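Local coordinates for putative dioxygenase (1H-3-hydroxy-4-oxoquinaldine 2,4-dioxygenase) (Mycobacteroides abscessus subsp. abscessus, PDB 6RA3), which cleaves the ring of the Pseudomonas quinolone signal PQS with dioxygen, forming N-octanoylanthranilate and carbon monoxide, at residues Ala13-Gly18 with His33-Tyr38; Phe25-Gly30 with Pro43-Ala48; Phe69-Met74 with Gly184-Glu189. All coordinates share one frame; numbering follows the deposited sequence.

Contact 1: residues Ala13-Gly18 with His33-Tyr38; sequences AFDDQG and HDLRAY
L35 reaches the backbone of strand 13-17 between F14 and D15, and a single methyl group makes the join. Its CB leaves the 3-10 turn toward the strand, with F14 and L35 separated by 7.3 Å from CA to CA. CG sits between the backbone N and carbonyl carbon of its own residue (chi1 49°), a compact bend that carries the branch point toward the strand, where CD2 makes the contact. That methyl lies 3.9 Å from F14 C and equally 3.9 Å from D15 N, against the peptide that links them, and 4.1 Å from D15 OD2, the two side chains crossing at a slant. D15 has stronger ties than this. Its OD1 forms a salt bridge with R53 and also accepts from Q17 NE2 at 3.1 Å, the amide N-H coming from well above the carboxylate plane. The leucine methyl thus lies beside a buried carboxylate whose charge is paired with R53. The turn carrying L35 belongs to the connection between strand 24-28 and helix 42-48, and it packs on R53 of strand 51-54, the strand that separates 24-28 from 10-17 in the sheet.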
# COMPACT_ATOMS: atom_id res chain seq x y z
N ALA A 13 -3.41 -11.23 -4.34
CA ALA A 13 -3.18 -10.37 -3.20
C ALA A 13 -3.81 -10.97 -1.95
O ALA A 13 -4.86 -11.61 -1.99
CB ALA A 13 -3.77 -9.00 -3.42
N PHE A 14 -3.17 -10.71 -0.82
CA PHE A 14 -3.61 -11.26 0.46
C PHE A 14 -2.96 -10.49 1.60
O PHE A 14 -2.05 -9.66 1.40
CB PHE A 14 -3.28 -12.74 0.52
CG PHE A 14 -1.82 -13.05 0.65
CD1 PHE A 14 -1.01 -13.09 -0.47
CD2 PHE A 14 -1.25 -13.29 1.90
CE1 PHE A 14 0.35 -13.34 -0.36
CE2 PHE A 14 0.11 -13.54 2.02
CZ PHE A 14 0.90 -13.60 0.88
N ASP A 15 -3.45 -10.74 2.81
CA ASP A 15 -2.66 -10.47 4.01
C ASP A 15 -2.90 -11.57 5.03
O ASP A 15 -3.87 -12.34 4.95
CB ASP A 15 -2.93 -9.06 4.57
CG ASP A 15 -4.28 -8.90 5.23
OD1 ASP A 15 -4.48 -7.81 5.82
OD2 ASP A 15 -5.12 -9.83 5.19
N ASP A 16 -1.97 -11.67 5.96
CA ASP A 16 -1.82 -12.81 6.86
C ASP A 16 -1.52 -12.23 8.24
O ASP A 16 -0.47 -11.60 8.41
CB ASP A 16 -0.70 -13.71 6.35
CG ASP A 16 -0.27 -14.76 7.34
OD1 ASP A 16 -1.05 -15.00 8.29
OD2 ASP A 16 0.84 -15.34 7.15
N GLN A 17 -2.43 -12.40 9.20
CA GLN A 17 -2.36 -11.77 10.51
C GLN A 17 -2.76 -12.79 11.58
O GLN A 17 -3.71 -13.55 11.39
CB GLN A 17 -3.29 -10.55 10.59
CG GLN A 17 -2.98 -9.44 9.60
CD GLN A 17 -3.64 -8.13 9.93
OE1 GLN A 17 -3.59 -7.66 11.08
NE2 GLN A 17 -4.24 -7.52 8.94
N GLY A 18 -2.02 -12.81 12.69
CA GLY A 18 -2.30 -13.64 13.86
C GLY A 18 -1.47 -14.91 13.91
O GLY A 18 -1.01 -15.42 12.88
N HIS A 33 -14.83 -6.85 -5.42
CA HIS A 33 -14.31 -6.12 -4.28
C HIS A 33 -13.28 -7.02 -3.64
O HIS A 33 -13.09 -8.18 -4.03
CB HIS A 33 -15.42 -5.63 -3.33
CG HIS A 33 -16.20 -6.71 -2.65
ND1 HIS A 33 -17.10 -6.44 -1.65
CD2 HIS A 33 -16.25 -8.05 -2.84
CE1 HIS A 33 -17.65 -7.56 -1.23
NE2 HIS A 33 -17.16 -8.56 -1.95
N ASP A 34 -12.55 -6.45 -2.68
CA ASP A 34 -11.34 -7.11 -2.22
C ASP A 34 -11.36 -7.33 -0.71
O ASP A 34 -12.41 -7.29 -0.08
CB ASP A 34 -10.12 -6.29 -2.65
CG ASP A 34 -10.10 -4.89 -2.06
OD1 ASP A 34 -10.99 -4.56 -1.24
OD2 ASP A 34 -9.18 -4.11 -2.41
N LEU A 35 -10.18 -7.53 -0.12
CA LEU A 35 -10.12 -7.95 1.26
C LEU A 35 -10.60 -6.86 2.22
O LEU A 35 -10.93 -7.18 3.37
CB LEU A 35 -8.70 -8.45 1.54
CG LEU A 35 -7.50 -7.61 1.11
CD1 LEU A 35 -7.60 -6.22 1.75
CD2 LEU A 35 -6.20 -8.32 1.50
N ARG A 36 -10.75 -5.61 1.76
CA ARG A 36 -11.41 -4.58 2.55
C ARG A 36 -12.85 -4.91 2.90
O ARG A 36 -13.45 -4.22 3.74
CB ARG A 36 -11.41 -3.23 1.83
CG ARG A 36 -10.04 -2.73 1.33
CD ARG A 36 -10.17 -1.40 0.54
NE ARG A 36 -10.68 -0.33 1.40
CZ ARG A 36 -9.95 0.63 1.97
NH1 ARG A 36 -8.63 0.70 1.77
NH2 ARG A 36 -10.53 1.54 2.75
N ALA A 37 -13.46 -5.91 2.24
CA ALA A 37 -14.77 -6.37 2.68
C ALA A 37 -14.72 -6.89 4.11
O ALA A 37 -15.77 -7.03 4.75
CB ALA A 37 -15.30 -7.48 1.75
N TYR A 38 -13.52 -7.17 4.63
CA TYR A 38 -13.35 -7.79 5.95
C TYR A 38 -12.56 -6.90 6.90
O TYR A 38 -12.16 -7.36 7.97
CB TYR A 38 -12.67 -9.14 5.81
CG TYR A 38 -13.60 -10.14 5.15
CD1 TYR A 38 -14.50 -10.88 5.91
CD2 TYR A 38 -13.61 -10.32 3.78
CE1 TYR A 38 -15.35 -11.80 5.33
CE2 TYR A 38 -14.46 -11.24 3.17
CZ TYR A 38 -15.34 -11.97 3.96
OH TYR A 38 -16.21 -12.88 3.40

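Contact 2: residues Phe25-Gly30 with Pro43-Ala48; sequences FVTLSG and PYLRAA
F25 and L45 stand 7.2 Å apart from CA to CA where strand 25-28 and helix 43-48 run almost antiparallel, at 154°, with their axes 10.0 Å apart. Across that gap L45 carries most of the contact from the helix side. Its first torsion (chi1 -66°) turns CG beside the backbone N, toward the strand. The two methyls beyond it part company, one for F25 and one for T27, the two strand residues whose side chains point toward the helix. CD2 lies over one face of the F25 ring, 4.2 Å from the centroid and 25° off the normal, a CH-pi contact displaced toward the rim, with F25 CD2 as its closest ring atom at 3.8 Å. The two side chains meet at about a right angle. CD1 goes instead to T27, whose CG2 is 3.9 Å away; the threonine's own rotation, with that methyl beside its backbone N, presents carbon to the leucine. A48, almost one turn further along the helix, closes on the ring from another direction: its CB approaches F25 CE2 at the edge, 4.2 Å away. The carbonyl O of L45 also lies at this ring's edge, in its plane. F25 is therefore met by the helix over a face and along its rim, while L264 of helix 253-266 and V91 and I93 of strand 90-95 add to its surroundings. No hydrogen bond crosses the interface. Strand 24-28, helix 42-48 and the parallel strand 51-54 form a beta-alpha-beta crossover, the repeating element of the alpha/beta hydrolase fold, and its helix is seated on the sheet here through apolar side chains.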
# COMPACT_ATOMS: atom_id res chain seq x y z
N PHE A 25 -8.71 -18.78 9.86
CA PHE A 25 -9.78 -18.12 9.12
C PHE A 25 -9.27 -17.63 7.76
O PHE A 25 -8.26 -16.93 7.67
CB PHE A 25 -10.33 -16.95 9.91
CG PHE A 25 -11.15 -17.36 11.10
CD1 PHE A 25 -12.15 -18.31 10.98
CD2 PHE A 25 -10.92 -16.78 12.34
CE1 PHE A 25 -12.91 -18.68 12.07
CE2 PHE A 25 -11.68 -17.15 13.44
CZ PHE A 25 -12.68 -18.10 13.30
N VAL A 26 -9.98 -17.98 6.68
CA VAL A 26 -9.66 -17.52 5.33
C VAL A 26 -10.86 -16.76 4.81
O VAL A 26 -11.94 -17.33 4.61
CB VAL A 26 -9.26 -18.66 4.39
CG1 VAL A 26 -8.96 -18.11 2.99
CG2 VAL A 26 -8.05 -19.40 4.90
N THR A 27 -10.70 -15.45 4.65
CA THR A 27 -11.76 -14.60 4.17
C THR A 27 -11.72 -14.56 2.65
O THR A 27 -10.65 -14.54 2.03
CB THR A 27 -11.69 -13.19 4.74
OG1 THR A 27 -10.69 -12.41 4.06
CG2 THR A 27 -11.41 -13.22 6.23
N LEU A 28 -12.91 -14.62 2.07
CA LEU A 28 -13.10 -14.67 0.62
C LEU A 28 -14.23 -13.71 0.34
O LEU A 28 -15.31 -13.84 0.93
CB LEU A 28 -13.44 -16.08 0.14
CG LEU A 28 -12.40 -17.15 0.43
CD1 LEU A 28 -12.99 -18.53 0.21
CD2 LEU A 28 -11.15 -16.97 -0.41
N SER A 29 -13.97 -12.74 -0.53
CA SER A 29 -14.92 -11.69 -0.80
C SER A 29 -15.81 -12.10 -1.98
O SER A 29 -15.65 -13.17 -2.57
CB SER A 29 -14.19 -10.36 -1.06
OG SER A 29 -13.40 -9.97 0.05
N GLY A 30 -16.80 -11.27 -2.28
CA GLY A 30 -17.65 -11.46 -3.44
C GLY A 30 -16.98 -10.93 -4.70
O GLY A 30 -15.78 -10.63 -4.72
N PRO A 43 -10.28 -7.18 13.09
CA PRO A 43 -9.75 -7.12 14.46
C PRO A 43 -10.22 -8.28 15.33
O PRO A 43 -9.45 -8.80 16.15
CB PRO A 43 -10.25 -5.78 14.98
CG PRO A 43 -10.79 -5.04 13.80
CD PRO A 43 -11.13 -6.02 12.77
N TYR A 44 -11.48 -8.71 15.14
CA TYR A 44 -12.05 -9.80 15.91
C TYR A 44 -11.54 -11.15 15.43
O TYR A 44 -11.23 -12.03 16.23
CB TYR A 44 -13.59 -9.75 15.83
CG TYR A 44 -14.18 -8.43 16.23
CD1 TYR A 44 -14.42 -8.12 17.56
CD2 TYR A 44 -14.53 -7.48 15.28
CE1 TYR A 44 -14.97 -6.90 17.93
CE2 TYR A 44 -15.07 -6.26 15.64
CZ TYR A 44 -15.31 -5.98 16.97
OH TYR A 44 -15.85 -4.77 17.33
N LEU A 45 -11.39 -11.33 14.11
CA LEU A 45 -10.90 -12.61 13.60
C LEU A 45 -9.46 -12.85 14.01
O LEU A 45 -9.08 -13.96 14.42
CB LEU A 45 -11.03 -12.65 12.07
CG LEU A 45 -12.45 -12.63 11.47
CD1 LEU A 45 -12.40 -12.69 9.94
CD2 LEU A 45 -13.30 -13.78 12.05
N ARG A 46 -8.61 -11.83 13.87
CA ARG A 46 -7.18 -12.04 14.07
C ARG A 46 -6.85 -12.23 15.55
O ARG A 46 -5.83 -12.84 15.88
CB ARG A 46 -6.37 -10.87 13.46
CG ARG A 46 -6.59 -9.52 14.13
CD ARG A 46 -5.63 -8.44 13.66
NE ARG A 46 -5.59 -7.28 14.58
CZ ARG A 46 -4.89 -6.16 14.37
NH1 ARG A 46 -4.15 -6.04 13.27
NH2 ARG A 46 -4.90 -5.15 15.24
N ALA A 47 -7.70 -11.72 16.44
CA ALA A 47 -7.54 -12.01 17.86
C ALA A 47 -7.82 -13.47 18.15
O ALA A 47 -7.26 -14.03 19.10
CB ALA A 47 -8.46 -11.12 18.69
N ALA A 48 -8.65 -14.12 17.33
CA ALA A 48 -9.06 -15.49 17.60
C ALA A 48 -8.15 -16.51 16.95
O ALA A 48 -7.83 -17.53 17.56
CB ALA A 48 -10.52 -15.68 17.15

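Contact 3: residues Phe69-Met74 with Gly184-Glu189; sequences FGIDEM and GRVIDE
F69 meets V186 through its carbonyl O, not its ring: that oxygen is 3.6 Å from V186 CG2, whereas the phenyl group starts out away from helix 184-189. The ring instead meets the indole of W31, their planes inclined by only about 20°, and it also touches M179 and R182, earlier residues of helix 177-194. The second flat group, the carboxylate of E73, turns back on its own segment. E73 OE1 accepts from G70 N at 3.0 Å in a nearly straight bond (172°), met on the anti side and somewhat out of the carboxylate plane. Since G70 is the N-cap of helix 71-84, the glutamate three residues on accepts from the N-H of the N-cap residue. Having no side chain, G70 lets the backbones come within 5.7 Å, measured between its CA and that of V186. The valine straddles the helix start. Its CG2 packs on the G70 CA at 3.7 Å, and CG1, placed anti to the backbone N (chi1 171°), meets I71 CG1 at 3.6 Å and CD1 at 3.8 Å. W31 touches V186 too, and a salt bridge from R185 to D68 ties the helix to the residue just before F69. Across the segments themselves no hydrogen bond forms; the joining is done by van der Waals contact of the V186 methyls with I71, the G70 CA and the F69 carbonyl. The G70 N-H is satisfied within its own segment by E73, whose negative charge at the helix start would be expected to suit the helix dipole.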
# COMPACT_ATOMS: atom_id res chain seq x y z
N PHE A 69 -11.97 -16.45 -16.24
CA PHE A 69 -11.87 -17.39 -15.13
C PHE A 69 -13.22 -17.44 -14.44
O PHE A 69 -14.05 -16.55 -14.59
CB PHE A 69 -10.76 -16.95 -14.14
CG PHE A 69 -11.11 -15.72 -13.31
CD1 PHE A 69 -10.78 -14.45 -13.75
CD2 PHE A 69 -11.76 -15.86 -12.07
CE1 PHE A 69 -11.11 -13.32 -13.00
CE2 PHE A 69 -12.09 -14.75 -11.32
CZ PHE A 69 -11.77 -13.47 -11.77
N GLY A 70 -13.41 -18.47 -13.64
CA GLY A 70 -14.56 -18.57 -12.76
C GLY A 70 -14.24 -19.35 -11.50
O GLY A 70 -13.13 -19.24 -10.96
N ILE A 71 -15.20 -20.16 -11.05
CA ILE A 71 -15.13 -20.71 -9.70
C ILE A 71 -13.98 -21.72 -9.57
O ILE A 71 -13.28 -21.75 -8.55
CB ILE A 71 -16.50 -21.29 -9.30
CG1 ILE A 71 -17.50 -20.14 -9.18
CG2 ILE A 71 -16.45 -21.98 -7.96
CD1 ILE A 71 -18.95 -20.55 -9.30
N ASP A 72 -13.76 -22.56 -10.59
CA ASP A 72 -12.63 -23.49 -10.54
C ASP A 72 -11.30 -22.77 -10.26
O ASP A 72 -10.46 -23.27 -9.49
CB ASP A 72 -12.53 -24.28 -11.85
CG ASP A 72 -13.64 -25.31 -11.99
OD1 ASP A 72 -14.18 -25.74 -10.94
OD2 ASP A 72 -13.97 -25.70 -13.14
N GLU A 73 -11.09 -21.61 -10.91
CA GLU A 73 -9.85 -20.84 -10.73
C GLU A 73 -9.82 -20.17 -9.35
O GLU A 73 -8.77 -20.11 -8.71
CB GLU A 73 -9.72 -19.80 -11.84
CG GLU A 73 -9.30 -20.35 -13.18
CD GLU A 73 -10.37 -21.24 -13.83
OE1 GLU A 73 -11.57 -20.90 -13.71
OE2 GLU A 73 -10.00 -22.28 -14.43
N MET A 74 -10.94 -19.64 -8.90
CA MET A 74 -10.97 -18.99 -7.59
C MET A 74 -10.57 -19.97 -6.49
O MET A 74 -9.79 -19.63 -5.59
CB MET A 74 -12.37 -18.41 -7.35
CG MET A 74 -12.66 -17.16 -8.19
SD MET A 74 -14.42 -16.92 -8.51
CE MET A 74 -14.84 -15.69 -7.31
N GLY A 184 -21.44 -11.78 -13.91
CA GLY A 184 -22.71 -12.18 -14.49
C GLY A 184 -22.65 -13.59 -15.02
O GLY A 184 -23.47 -14.43 -14.63
N ARG A 185 -21.70 -13.85 -15.91
CA ARG A 185 -21.50 -15.17 -16.48
C ARG A 185 -21.35 -16.24 -15.41
O ARG A 185 -21.97 -17.31 -15.49
CB ARG A 185 -20.23 -15.18 -17.34
CG ARG A 185 -20.42 -15.31 -18.79
CD ARG A 185 -19.62 -14.29 -19.51
NE ARG A 185 -18.19 -14.27 -19.17
CZ ARG A 185 -17.44 -13.17 -19.27
NH1 ARG A 185 -17.99 -12.04 -19.67
NH2 ARG A 185 -16.16 -13.19 -18.95
N VAL A 186 -20.41 -16.01 -14.48
CA VAL A 186 -20.01 -17.08 -13.57
C VAL A 186 -21.16 -17.41 -12.62
O VAL A 186 -21.46 -18.59 -12.39
CB VAL A 186 -18.73 -16.68 -12.81
CG1 VAL A 186 -18.43 -17.67 -11.70
CG2 VAL A 186 -17.53 -16.63 -13.77
N ILE A 187 -21.80 -16.39 -12.06
CA ILE A 187 -22.96 -16.59 -11.20
C ILE A 187 -24.10 -17.24 -12.00
O ILE A 187 -24.62 -18.30 -11.62
CB ILE A 187 -23.40 -15.26 -10.58
CG1 ILE A 187 -22.25 -14.64 -9.74
CG2 ILE A 187 -24.61 -15.46 -9.70
CD1 ILE A 187 -22.55 -13.22 -9.24
N ASP A 188 -24.48 -16.63 -13.12
CA ASP A 188 -25.54 -17.22 -13.94
C ASP A 188 -25.26 -18.69 -14.20
O ASP A 188 -26.14 -19.54 -14.02
CB ASP A 188 -25.67 -16.43 -15.25
CG ASP A 188 -26.88 -16.82 -16.08
OD1 ASP A 188 -27.98 -17.00 -15.52
OD2 ASP A 188 -26.73 -16.89 -17.32
N GLU A 189 -24.01 -19.03 -14.53
CA GLU A 189 -23.69 -20.41 -14.85
C GLU A 189 -23.76 -21.31 -13.62
O GLU A 189 -24.13 -22.49 -13.72
CB GLU A 189 -22.30 -20.50 -15.49
CG GLU A 189 -21.84 -21.92 -15.84
CD GLU A 189 -20.33 -22.02 -16.02
OE1 GLU A 189 -19.67 -20.96 -16.10
OE2 GLU A 189 -19.81 -23.16 -16.09

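In the fold
Contacts 1 and 2 interlock: their segments alternate along the chain, their centres are 8 Å apart, and both reach the same sheet. Two probable hydrogen bonds join them directly, Q17 OE1 to R46 NH1 at 2.8 Å and Y38 OH to L28 O at 2.8 Å. Contact 3 is separate, its centre about 21 Å from that of contact 1 and 23 Å from that of contact 2. It links helix 71-84 to a helix inserted between strands 116-120 and 209-214, where alpha/beta hydrolases commonly carry a cap. Its I71 side chain is about 7 Å from that of H97, a substrate-binding residue, whereas contacts 1 and 2 lie away from H97 and the catalytic H246. A bound 2-(octanoylamino)benzoic acid is about 13 Å from the F14 side chain.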